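Local coordinates for protein ATP phosphoribosyltransferase (Thermotoga maritima, PDB 1O63) that probably catalyses the first step of histidine biosynthesis, condensing ATP with 5-phosphoribosyl 1-diphosphate to give N'-(5'-phosphoribosyl)-ATP and diphosphate, at residues F80-N85 and I170-V175. Numbering follows the deposited sequence.
Sequences FFIPTN and IRTHVV
The oxygen of water 3 accepts from Thr172 N at 2.9 Å and gives its two protons to Ile82 O and Thr84 O, joining three backbone groups. Two more waters continue the bridging: water 2 accepts from Ile82 N at 2.7 Å and lies within bonding distance of Thr172 O, and water 1 connects Phe80 O with Val174 N. The short axes of 81-85 and 170-175 approach to 5.8 Å and their N-to-C directions differ by 153°, an antiparallel pairing held here largely through water.

Arg171 supplies the direct polar link. Its chain is extended from CG to NE, and NE makes a weak hydrogen bond to Pro83 O (3.3 Å) in the guanidinium plane. Asn85 OD1 lies over one guanidinium face, and Phe81 CZ over the other, the ring tilted 44° to that plane. An alanine here would probably leave Pro83 O without this donor and open a gap between the tip of the Phe81 ring and Asn85 OD1.

Val174 CG1 sits 3.9 Å from the Phe80 ring centroid, 7° off the normal, a CH-pi contact. Ile82 CD1 reaches Val174 CB at 4.1 Å, while Ile82 also touches Tyr19 and Ile199 of flanking helices. Beyond Asn85, direct backbone bonds tie Ile170 to Ile86 and Ser87, and the paired strands run on between the two lobes, as in the periplasmic-binding-protein-like fold of short-form HisG.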
ATOM      1  N   PHE A  80     -19.692   2.123 -19.055  1.00 28.93           N
ATOM      2  CA  PHE A  80     -20.303   0.802 -19.246  1.00 27.27           C
ATOM      3  C   PHE A  80     -19.770  -0.218 -18.256  1.00 29.07           C
ATOM      4  O   PHE A  80     -18.821   0.037 -17.508  1.00 25.80           O
ATOM      5  CB  PHE A  80     -20.136   0.351 -20.690  1.00 23.90           C
ATOM      6  CG  PHE A  80     -18.730   0.195 -21.176  1.00 27.31           C
ATOM      7  CD1 PHE A  80     -18.040  -0.994 -20.988  1.00 28.11           C
ATOM      8  CD2 PHE A  80     -18.090   1.229 -21.847  1.00 25.38           C
ATOM      9  CE1 PHE A  80     -16.747  -1.157 -21.446  1.00 28.01           C
ATOM     10  CE2 PHE A  80     -16.802   1.074 -22.310  1.00 26.40           C
ATOM     11  CZ  PHE A  80     -16.126  -0.104 -22.118  1.00 28.64           C
ATOM     12  N   PHE A  81     -20.344  -1.416 -18.324  1.00 30.13           N
ATOM     13  CA  PHE A  81     -20.040  -2.530 -17.430  1.00 30.28           C
ATOM     14  C   PHE A  81     -19.061  -3.539 -17.978  1.00 29.36           C
ATOM     15  O   PHE A  81     -19.224  -4.082 -19.067  1.00 29.81           O
ATOM     16  CB  PHE A  81     -21.404  -3.230 -17.148  1.00 30.54           C
ATOM     17  CG  PHE A  81     -21.367  -4.377 -16.188  1.00 31.22           C
ATOM     18  CD1 PHE A  81     -21.102  -5.666 -16.619  1.00 31.93           C
ATOM     19  CD2 PHE A  81     -21.657  -4.186 -14.844  1.00 30.31           C
ATOM     20  CE1 PHE A  81     -21.080  -6.727 -15.730  1.00 32.59           C
ATOM     21  CE2 PHE A  81     -21.651  -5.241 -13.962  1.00 33.08           C
ATOM     22  CZ  PHE A  81     -21.359  -6.519 -14.401  1.00 32.13           C
ATOM     23  N   ILE A  82     -18.034  -3.902 -17.201  1.00 30.62           N
ATOM     24  CA  ILE A  82     -17.069  -4.931 -17.650  1.00 30.01           C
ATOM     25  C   ILE A  82     -17.332  -6.213 -16.869  1.00 32.14           C
ATOM     26  O   ILE A  82     -17.086  -6.306 -15.667  1.00 32.07           O
ATOM     27  CB  ILE A  82     -15.635  -4.442 -17.482  1.00 28.08           C
ATOM     28  CG1 ILE A  82     -15.430  -3.126 -18.257  1.00 27.51           C
ATOM     29  CG2 ILE A  82     -14.638  -5.503 -17.966  1.00 28.75           C
ATOM     30  CD1 ILE A  82     -14.091  -2.453 -17.972  1.00 25.75           C
ATOM     31  N   PRO A  83     -17.928  -7.206 -17.524  1.00 34.97           N
ATOM     32  CA  PRO A  83     -18.411  -8.419 -16.945  1.00 36.71           C
ATOM     33  C   PRO A  83     -17.606  -9.250 -15.996  1.00 38.03           C
ATOM     34  O   PRO A  83     -18.124  -9.703 -14.941  1.00 39.70           O
ATOM     35  CB  PRO A  83     -18.781  -9.277 -18.191  1.00 36.28           C
ATOM     36  CG  PRO A  83     -19.145  -8.287 -19.219  1.00 36.29           C
ATOM     37  CD  PRO A  83     -18.299  -7.082 -18.976  1.00 35.46           C
ATOM     38  N   THR A  84     -16.435  -9.718 -16.378  1.00 39.27           N
ATOM     39  CA  THR A  84     -15.640 -10.676 -15.632  1.00 39.83           C
ATOM     40  C   THR A  84     -15.567 -10.497 -14.138  1.00 38.78           C
ATOM     41  O   THR A  84     -15.066  -9.514 -13.601  1.00 35.85           O
ATOM     42  CB  THR A  84     -14.214 -10.745 -16.229  1.00 40.43           C
ATOM     43  OG1 THR A  84     -14.351 -10.662 -17.658  1.00 44.00           O
ATOM     44  CG2 THR A  84     -13.519 -12.028 -15.862  1.00 42.98           C
ATOM     45  N   ASN A  85     -15.987 -11.538 -13.392  1.00 38.07           N
ATOM     46  CA  ASN A  85     -15.797 -11.523 -11.939  1.00 37.75           C
ATOM     47  C   ASN A  85     -14.335 -11.870 -11.662  1.00 37.79           C
ATOM     48  O   ASN A  85     -13.879 -12.955 -12.064  1.00 38.69           O
ATOM     49  CB  ASN A  85     -16.692 -12.568 -11.268  1.00 43.02           C
ATOM     50  CG  ASN A  85     -18.164 -12.271 -11.382  1.00 45.18           C
ATOM     51  OD1 ASN A  85     -18.590 -11.122 -11.494  1.00 47.80           O
ATOM     52  ND2 ASN A  85     -18.982 -13.324 -11.349  1.00 50.08           N
ATOM     53  N   ILE A 170     -15.992  -8.507  -7.008  1.00 26.55           N
ATOM     54  CA  ILE A 170     -15.064  -7.513  -7.529  1.00 26.30           C
ATOM     55  C   ILE A 170     -14.810  -7.736  -9.018  1.00 27.79           C
ATOM     56  O   ILE A 170     -14.456  -8.830  -9.458  1.00 26.59           O
ATOM     57  CB  ILE A 170     -13.727  -7.521  -6.793  1.00 26.66           C
ATOM     58  CG1 ILE A 170     -13.918  -7.003  -5.338  1.00 22.45           C
ATOM     59  CG2 ILE A 170     -12.682  -6.655  -7.494  1.00 25.68           C
ATOM     60  CD1 ILE A 170     -12.790  -7.528  -4.454  1.00 25.56           C
ATOM     61  N   ARG A 171     -14.971  -6.656  -9.771  1.00 26.67           N
ATOM     62  CA  ARG A 171     -14.762  -6.696 -11.213  1.00 26.10           C
ATOM     63  C   ARG A 171     -13.888  -5.484 -11.603  1.00 25.32           C
ATOM     64  O   ARG A 171     -13.639  -4.604 -10.811  1.00 24.55           O
ATOM     65  CB  ARG A 171     -16.121  -6.454 -11.920  1.00 30.73           C
ATOM     66  CG  ARG A 171     -17.263  -7.299 -11.435  1.00 34.67           C
ATOM     67  CD  ARG A 171     -18.498  -7.164 -12.317  1.00 38.98           C
ATOM     68  NE  ARG A 171     -19.372  -8.340 -12.149  1.00 42.10           N
ATOM     69  CZ  ARG A 171     -20.188  -8.465 -11.105  1.00 42.59           C
ATOM     70  NH1 ARG A 171     -20.215  -7.529 -10.169  1.00 43.72           N
ATOM     71  NH2 ARG A 171     -20.935  -9.551 -11.022  1.00 45.78           N
ATOM     72  N   THR A 172     -13.591  -5.408 -12.890  1.00 26.01           N
ATOM     73  CA  THR A 172     -12.900  -4.247 -13.454  1.00 25.12           C
ATOM     74  C   THR A 172     -13.965  -3.222 -13.831  1.00 25.20           C
ATOM     75  O   THR A 172     -15.054  -3.619 -14.242  1.00 24.95           O
ATOM     76  CB  THR A 172     -12.138  -4.672 -14.719  1.00 26.14           C
ATOM     77  OG1 THR A 172     -11.264  -5.749 -14.319  1.00 27.39           O
ATOM     78  CG2 THR A 172     -11.335  -3.547 -15.324  1.00 22.83           C
ATOM     79  N   HIS A 173     -13.662  -1.931 -13.661  1.00 22.80           N
ATOM     80  CA  HIS A 173     -14.634  -0.900 -14.052  1.00 21.04           C
ATOM     81  C   HIS A 173     -13.875   0.107 -14.962  1.00 22.12           C
ATOM     82  O   HIS A 173     -12.675   0.224 -14.746  1.00 21.43           O
ATOM     83  CB  HIS A 173     -15.105  -0.115 -12.832  1.00 21.63           C
ATOM     84  CG  HIS A 173     -15.854  -0.911 -11.808  1.00 22.65           C
ATOM     85  ND1 HIS A 173     -17.210  -0.918 -11.715  1.00 22.90           N
ATOM     86  CD2 HIS A 173     -15.394  -1.755 -10.844  1.00 23.03           C
ATOM     87  CE1 HIS A 173     -17.581  -1.753 -10.725  1.00 26.30           C
ATOM     88  NE2 HIS A 173     -16.486  -2.263 -10.189  1.00 23.18           N
ATOM     89  N   VAL A 174     -14.557   0.719 -15.892  1.00 20.65           N
ATOM     90  CA  VAL A 174     -13.959   1.819 -16.678  1.00 20.79           C
ATOM     91  C   VAL A 174     -14.516   3.134 -16.126  1.00 22.01           C
ATOM     92  O   VAL A 174     -15.722   3.234 -15.833  1.00 20.75           O
ATOM     93  CB  VAL A 174     -14.171   1.687 -18.165  1.00 22.67           C
ATOM     94  CG1 VAL A 174     -15.644   1.474 -18.504  1.00 22.58           C
ATOM     95  CG2 VAL A 174     -13.667   2.940 -18.921  1.00 24.27           C
ATOM     96  N   VAL A 175     -13.636   4.110 -15.893  1.00 21.32           N
ATOM     97  CA  VAL A 175     -14.022   5.374 -15.285  1.00 21.44           C
ATOM     98  C   VAL A 175     -13.481   6.526 -16.134  1.00 23.59           C
ATOM     99  O   VAL A 175     -12.397   6.391 -16.714  1.00 21.51           O
ATOM    100  CB  VAL A 175     -13.544   5.545 -13.845  1.00 23.02           C
ATOM    101  CG1 VAL A 175     -14.475   4.807 -12.884  1.00 27.13           C
ATOM    102  CG2 VAL A 175     -12.098   5.109 -13.645  1.00 21.83           C
TER
HETATM  103  O   HOH W   1     -17.350  -0.164 -15.339  1.00 25.23           O
HETATM  104  O   HOH W   2     -17.587  -2.989 -14.715  1.00 26.33           O
HETATM  105  O   HOH W   3     -14.836  -7.224 -14.847  1.00 28.92           O